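Local coordinates for Lmo1076 protein (Listeria monocytogenes serovar 1/2a, PDB 5JQC) that is a putative secreted autolysin that probably cleaves cell-wall peptidoglycan, with a portion built of three SH3-like GW repeats, at residues Ala221-Lys226 / Tyr242-Asn247; Lys232-Ala237 / Val251-Tyr256. All blocks are in the same frame, centred on the assembly; numbering follows the deposited sequence.

Interaction 1: residues Ala221-Lys226 / Tyr242-Asn247; sequences AKYNNK and YQFQVN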
loop_
_atom_site.group_PDB
_atom_site.type_symbol
_atom_site.label_atom_id
_atom_site.label_comp_id
_atom_site.label_asym_id
_atom_site.label_seq_id
_atom_site.Cartn_x
_atom_site.Cartn_y
_atom_site.Cartn_z
ATOM N N ALA A 221 12.758 26.366 -27.621
ATOM C CA ALA A 221 13.491 26.860 -28.782
ATOM C C ALA A 221 12.767 28.023 -29.439
ATOM O O ALA A 221 13.400 29.019 -29.803
ATOM C CB ALA A 221 13.711 25.726 -29.793
ATOM N N LYS A 222 11.438 27.924 -29.559
ATOM C CA LYS A 222 10.649 28.946 -30.238
ATOM C C LYS A 222 10.803 30.323 -29.587
ATOM O O LYS A 222 10.683 31.344 -30.269
ATOM C CB LYS A 222 9.181 28.500 -30.279
ATOM C CG LYS A 222 8.177 29.602 -30.569
ATOM C CD LYS A 222 6.816 29.024 -30.899
ATOM C CE LYS A 222 6.321 28.084 -29.822
ATOM N NZ LYS A 222 4.993 27.517 -30.188
ATOM N N TYR A 223 11.101 30.380 -28.287
ATOM C CA TYR A 223 11.167 31.645 -27.564
ATOM C C TYR A 223 12.598 32.129 -27.347
ATOM O O TYR A 223 12.861 32.864 -26.388
ATOM C CB TYR A 223 10.454 31.525 -26.216
ATOM C CG TYR A 223 9.041 30.987 -26.285
ATOM C CD1 TYR A 223 8.792 29.631 -26.134
ATOM C CD2 TYR A 223 7.958 31.837 -26.495
ATOM C CE1 TYR A 223 7.513 29.129 -26.197
ATOM C CE2 TYR A 223 6.669 31.346 -26.558
ATOM C CZ TYR A 223 6.454 29.988 -26.408
ATOM O OH TYR A 223 5.177 29.482 -26.473
ATOM N N ASN A 224 13.529 31.747 -28.213
ATOM C CA ASN A 224 14.924 32.093 -27.985
ATOM C C ASN A 224 15.201 33.556 -28.306
ATOM O O ASN A 224 14.587 34.150 -29.199
ATOM C CB ASN A 224 15.843 31.201 -28.810
ATOM C CG ASN A 224 16.072 29.865 -28.155
ATOM O OD1 ASN A 224 16.106 29.763 -26.926
ATOM N ND2 ASN A 224 16.224 28.828 -28.967
ATOM N N ASN A 225 16.154 34.123 -27.560
ATOM C CA ASN A 225 16.511 35.539 -27.658
ATOM C C ASN A 225 15.271 36.427 -27.527
ATOM O O ASN A 225 15.112 37.432 -28.226
ATOM C CB ASN A 225 17.272 35.820 -28.959
ATOM C CG ASN A 225 18.023 37.151 -28.928
ATOM O OD1 ASN A 225 18.345 37.685 -27.857
ATOM N ND2 ASN A 225 18.302 37.695 -30.110
ATOM N N LYS A 226 14.380 36.051 -26.611
ATOM C CA LYS A 226 13.118 36.742 -26.387
ATOM C C LYS A 226 13.056 37.178 -24.932
ATOM O O LYS A 226 13.375 36.390 -24.034
ATOM C CB LYS A 226 11.933 35.831 -26.725
ATOM C CG LYS A 226 10.793 36.519 -27.434
ATOM C CD LYS A 226 11.232 37.032 -28.790
ATOM C CE LYS A 226 10.106 37.783 -29.475
ATOM N NZ LYS A 226 10.508 38.263 -30.825
ATOM N N TYR A 242 9.731 28.192 -13.914
ATOM C CA TYR A 242 9.260 29.568 -13.988
ATOM C C TYR A 242 8.013 29.606 -14.855
ATOM O O TYR A 242 7.998 29.021 -15.938
ATOM C CB TYR A 242 10.333 30.493 -14.574
ATOM C CG TYR A 242 11.479 30.751 -13.638
ATOM C CD1 TYR A 242 11.377 30.408 -12.305
ATOM C CD2 TYR A 242 12.655 31.346 -14.079
ATOM C CE1 TYR A 242 12.401 30.643 -11.426
ATOM C CE2 TYR A 242 13.701 31.582 -13.199
ATOM C CZ TYR A 242 13.562 31.226 -11.871
ATOM O OH TYR A 242 14.573 31.451 -10.960
ATOM N N GLN A 243 6.970 30.284 -14.385
ATOM C CA GLN A 243 5.827 30.579 -15.236
ATOM C C GLN A 243 6.102 31.930 -15.887
ATOM O O GLN A 243 6.420 32.896 -15.188
ATOM C CB GLN A 243 4.519 30.588 -14.443
ATOM C CG GLN A 243 3.277 30.471 -15.342
ATOM C CD GLN A 243 1.967 30.627 -14.581
ATOM O OE1 GLN A 243 1.858 31.462 -13.686
ATOM N NE2 GLN A 243 0.969 29.829 -14.934
ATOM N N PHE A 244 6.038 31.991 -17.218
ATOM C CA PHE A 244 6.472 33.194 -17.912
ATOM C C PHE A 244 5.398 33.691 -18.874
ATOM O O PHE A 244 4.437 32.986 -19.206
ATOM C CB PHE A 244 7.813 32.973 -18.638
ATOM C CG PHE A 244 7.746 32.022 -19.814
ATOM C CD1 PHE A 244 7.907 30.656 -19.630
ATOM C CD2 PHE A 244 7.563 32.500 -21.109
ATOM C CE1 PHE A 244 7.855 29.779 -20.710
ATOM C CE2 PHE A 244 7.517 31.629 -22.197
ATOM C CZ PHE A 244 7.663 30.267 -21.995
ATOM N N GLN A 245 5.579 34.942 -19.309
ATOM C CA GLN A 245 4.641 35.637 -20.183
ATOM C C GLN A 245 5.374 36.293 -21.345
ATOM O O GLN A 245 6.448 36.880 -21.172
ATOM C CB GLN A 245 3.867 36.721 -19.429
ATOM C CG GLN A 245 2.888 36.218 -18.405
ATOM C CD GLN A 245 2.131 37.361 -17.762
ATOM O OE1 GLN A 245 2.651 38.476 -17.634
ATOM N NE2 GLN A 245 0.890 37.100 -17.365
ATOM N N VAL A 246 4.784 36.189 -22.528
ATOM C CA VAL A 246 5.172 36.998 -23.675
ATOM C C VAL A 246 3.918 37.707 -24.162
ATOM O O VAL A 246 2.813 37.159 -24.067
ATOM C CB VAL A 246 5.819 36.164 -24.802
ATOM C CG1 VAL A 246 6.951 35.311 -24.245
ATOM C CG2 VAL A 246 4.783 35.302 -25.521
ATOM N N ASN A 247 4.083 38.938 -24.655
ATOM C CA ASN A 247 2.955 39.793 -25.041
ATOM C C ASN A 247 1.938 39.917 -23.907
ATOM O O ASN A 247 0.729 40.019 -24.154
ATOM C CB ASN A 247 2.261 39.292 -26.320
ATOM C CG ASN A 247 3.217 39.150 -27.499
ATOM O OD1 ASN A 247 4.273 39.788 -27.545
ATOM N ND2 ASN A 247 2.844 38.309 -28.467
#
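The backbone N of Asn224 bonds to Ala221 O at 3.2 Å, and the tight bend it closes spans Lys222 and Tyr223, the second of which meets Phe244 and Val246 across the contact. The meeting itself is apolar. Phe244 comes at the phenol ring edge first, its CE2 standing 4.3 Å above the plane of the Tyr223 ring and over the ring centre. It is a T-shaped pair, with centroids 5.5 Å apart and planes at 79°. Phe244 turns its CG between its own backbone N and carbonyl carbon (chi1 68°), which sends the ring out from strand 239-246 toward the loop. Two residues on, Val246 reaches the same tyrosine obliquely, its CG1 lying 4.3 Å from Tyr223 CD2. The loop is tied down by Asn224, whose side chain bonds to Ala197 N through OD1 and to Asp198 OD1 through ND2. A type II turn runs from Tyr223 to Lys226, and its last two residues, Asn225 and Lys226, both face Ile194 in a G1 bulge. The contact thus lays the incoming loop of this SH3-like GW repeat against the end of strand 239-246, with Tyr223 also resting on Ile194 of strand 184-194 and Val251 of strand 249-255.

Interaction 2: residues Lys232-Ala237 / Val251-Tyr256; sequences KQAKTA and VGWMDY
Lys232 meets Trp253 first through its CB, which sits 3.7 Å from Trp253 CH2 at the far corner of the indole. From there CG leads off, anti to the carbonyl carbon, and the chain bends at chi3 (-108°) and chi4 (-55°). CD and CE pass the benzo ring, CE 4.2 Å from Trp253 CZ2, and the bend at chi4 turns NZ aside to a hydrogen bond with Gln243 OE1 on the strand between; a glycerol lies next to this side chain. Strands 226-236 and 249-255 are next-but-one neighbours in the twisted antiparallel sheet of the SH3-like repeat, so they run roughly the same way, 45° apart, with axes 8.8 Å from each other at the closest. Trp253, with Gly252 before it, forms the Gly-Trp dipeptide that names the GW family, and its indole bridges that gap. Its CZ3 lies 3.6 Å from Ala234 CB, an oblique approach like that of Lys232 CB, while the ring edge points at the main chain of Gln233, whose C is 4.1 Å from CZ3. No hydrogen bond joins the two segments. Val206, from a loop, packs on both Ala234 and Trp253.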
loop_
_atom_site.group_PDB
_atom_site.type_symbol
_atom_site.label_atom_id
_atom_site.label_comp_id
_atom_site.label_asym_id
_atom_site.label_seq_id
_atom_site.Cartn_x
_atom_site.Cartn_y
_atom_site.Cartn_z
ATOM N N LYS A 232 5.666 33.556 -11.785
ATOM C CA LYS A 232 5.641 32.601 -10.682
ATOM C C LYS A 232 6.874 31.720 -10.737
ATOM O O LYS A 232 7.415 31.457 -11.814
ATOM C CB LYS A 232 4.399 31.694 -10.709
ATOM C CG LYS A 232 3.075 32.402 -10.460
ATOM C CD LYS A 232 2.066 31.471 -9.788
ATOM C CE LYS A 232 0.941 31.043 -10.726
ATOM N NZ LYS A 232 0.258 32.225 -11.327
ATOM N N GLN A 233 7.297 31.242 -9.571
ATOM C CA GLN A 233 8.308 30.199 -9.486
ATOM C C GLN A 233 7.810 29.070 -8.592
ATOM O O GLN A 233 7.067 29.287 -7.624
ATOM C CB GLN A 233 9.641 30.726 -8.951
ATOM C CG GLN A 233 9.665 30.906 -7.450
ATOM C CD GLN A 233 11.013 31.362 -6.946
ATOM O OE1 GLN A 233 12.033 31.213 -7.630
ATOM N NE2 GLN A 233 11.027 31.929 -5.750
ATOM N N ALA A 234 8.229 27.852 -8.935
ATOM C CA ALA A 234 7.829 26.649 -8.220
ATOM C C ALA A 234 9.007 25.682 -8.166
ATOM O O ALA A 234 9.791 25.582 -9.117
ATOM C CB ALA A 234 6.619 25.980 -8.889
ATOM N N LYS A 235 9.145 24.983 -7.040
ATOM C CA LYS A 235 10.199 23.985 -6.898
ATOM C C LYS A 235 9.582 22.622 -6.622
ATOM O O LYS A 235 8.749 22.484 -5.720
ATOM C CB LYS A 235 11.182 24.368 -5.779
ATOM C CG LYS A 235 12.407 23.458 -5.686
ATOM C CD LYS A 235 13.481 24.021 -4.750
ATOM C CE LYS A 235 12.909 24.514 -3.388
ATOM N NZ LYS A 235 12.652 23.439 -2.364
ATOM N N THR A 236 9.966 21.624 -7.427
ATOM C CA THR A 236 9.741 20.211 -7.118
ATOM C C THR A 236 11.083 19.508 -6.948
ATOM O O THR A 236 12.151 20.055 -7.256
ATOM C CB THR A 236 8.946 19.483 -8.205
ATOM O OG1 THR A 236 9.730 19.426 -9.405
ATOM C CG2 THR A 236 7.631 20.149 -8.480
ATOM N N ALA A 237 11.001 18.265 -6.474
ATOM C CA ALA A 237 12.180 17.418 -6.351
ATOM C C ALA A 237 13.012 17.386 -7.632
ATOM O O ALA A 237 14.238 17.253 -7.561
ATOM C CB ALA A 237 11.745 16.003 -5.969
ATOM N N VAL A 251 2.367 32.043 -21.089
ATOM C CA VAL A 251 2.718 30.956 -21.992
ATOM C C VAL A 251 2.568 29.618 -21.275
ATOM O O VAL A 251 1.745 28.774 -21.651
ATOM C CB VAL A 251 4.149 31.161 -22.517
ATOM C CG1 VAL A 251 4.557 30.032 -23.425
ATOM C CG2 VAL A 251 4.253 32.510 -23.226
ATOM N N GLY A 252 3.359 29.429 -20.224
ATOM C CA GLY A 252 3.390 28.164 -19.516
ATOM C C GLY A 252 4.551 28.155 -18.541
ATOM O O GLY A 252 5.074 29.213 -18.177
ATOM N N TRP A 253 4.953 26.954 -18.128
ATOM C CA TRP A 253 6.047 26.783 -17.178
ATOM C C TRP A 253 7.283 26.223 -17.878
ATOM O O TRP A 253 7.180 25.398 -18.789
ATOM C CB TRP A 253 5.646 25.843 -16.044
ATOM C CG TRP A 253 4.555 26.332 -15.125
ATOM C CD1 TRP A 253 3.203 26.249 -15.332
ATOM C CD2 TRP A 253 4.728 26.910 -13.818
ATOM N NE1 TRP A 253 2.528 26.765 -14.242
ATOM C CE2 TRP A 253 3.442 27.174 -13.301
ATOM C CE3 TRP A 253 5.847 27.242 -13.044
ATOM C CZ2 TRP A 253 3.248 27.772 -12.040
ATOM C CZ3 TRP A 253 5.651 27.829 -11.797
ATOM C CH2 TRP A 253 4.365 28.078 -11.306
HETATM N N MSE A 254 8.461 26.659 -17.438
HETATM C CA MSE A 254 9.688 26.103 -18.013
HETATM C C MSE A 254 10.817 26.094 -17.012
HETATM O O MSE A 254 10.876 26.949 -16.128
HETATM C CB MSE A 254 10.112 26.880 -19.264
HETATM C CG MSE A 254 11.224 26.206 -20.066
HETATM SE SE MSE A 254 11.266 26.907 -21.880
HETATM C CE MSE A 254 11.477 28.792 -21.428
ATOM N N ASP A 255 11.698 25.107 -17.160
ATOM C CA ASP A 255 12.855 24.973 -16.289
ATOM C C ASP A 255 13.599 26.296 -16.180
ATOM O O ASP A 255 13.735 27.031 -17.162
ATOM C CB ASP A 255 13.784 23.889 -16.831
ATOM C CG ASP A 255 14.886 23.538 -15.860
ATOM O OD1 ASP A 255 15.898 24.273 -15.833
ATOM O OD2 ASP A 255 14.736 22.539 -15.117
ATOM N N TYR A 256 14.096 26.592 -14.975
ATOM C CA TYR A 256 14.692 27.904 -14.727
ATOM C C TYR A 256 15.973 28.117 -15.530
ATOM O O TYR A 256 16.348 29.267 -15.798
ATOM C CB TYR A 256 14.982 28.092 -13.236
ATOM C CG TYR A 256 16.256 27.421 -12.818
ATOM C CD1 TYR A 256 16.293 26.052 -12.607
ATOM C CD2 TYR A 256 17.430 28.150 -12.650
ATOM C CE1 TYR A 256 17.460 25.419 -12.229
ATOM C CE2 TYR A 256 18.608 27.529 -12.271
ATOM C CZ TYR A 256 18.616 26.157 -12.061
ATOM O OH TYR A 256 19.778 25.510 -11.686
#

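Along the chain the segments come in the order 221-226, 232-237, 242-247, 251-256, so the two contacts cross rather than nest. Interaction 1 closes a loop of 15 residues that includes most of strand 226-236 and the turn into strand 239-246; interaction 2 opens inside that loop and closes, 13 residues on, around strand 239-246. Their centres are 13 Å apart, and the sheet links them directly: Gln243 N probably bonds to Lys232 O, and Tyr242 N to Met254 O. Gln243 NE2 also packs beside Trp253 NE1. Together they tie the loop before strand 226-236 and the last three long strands into one GW repeat.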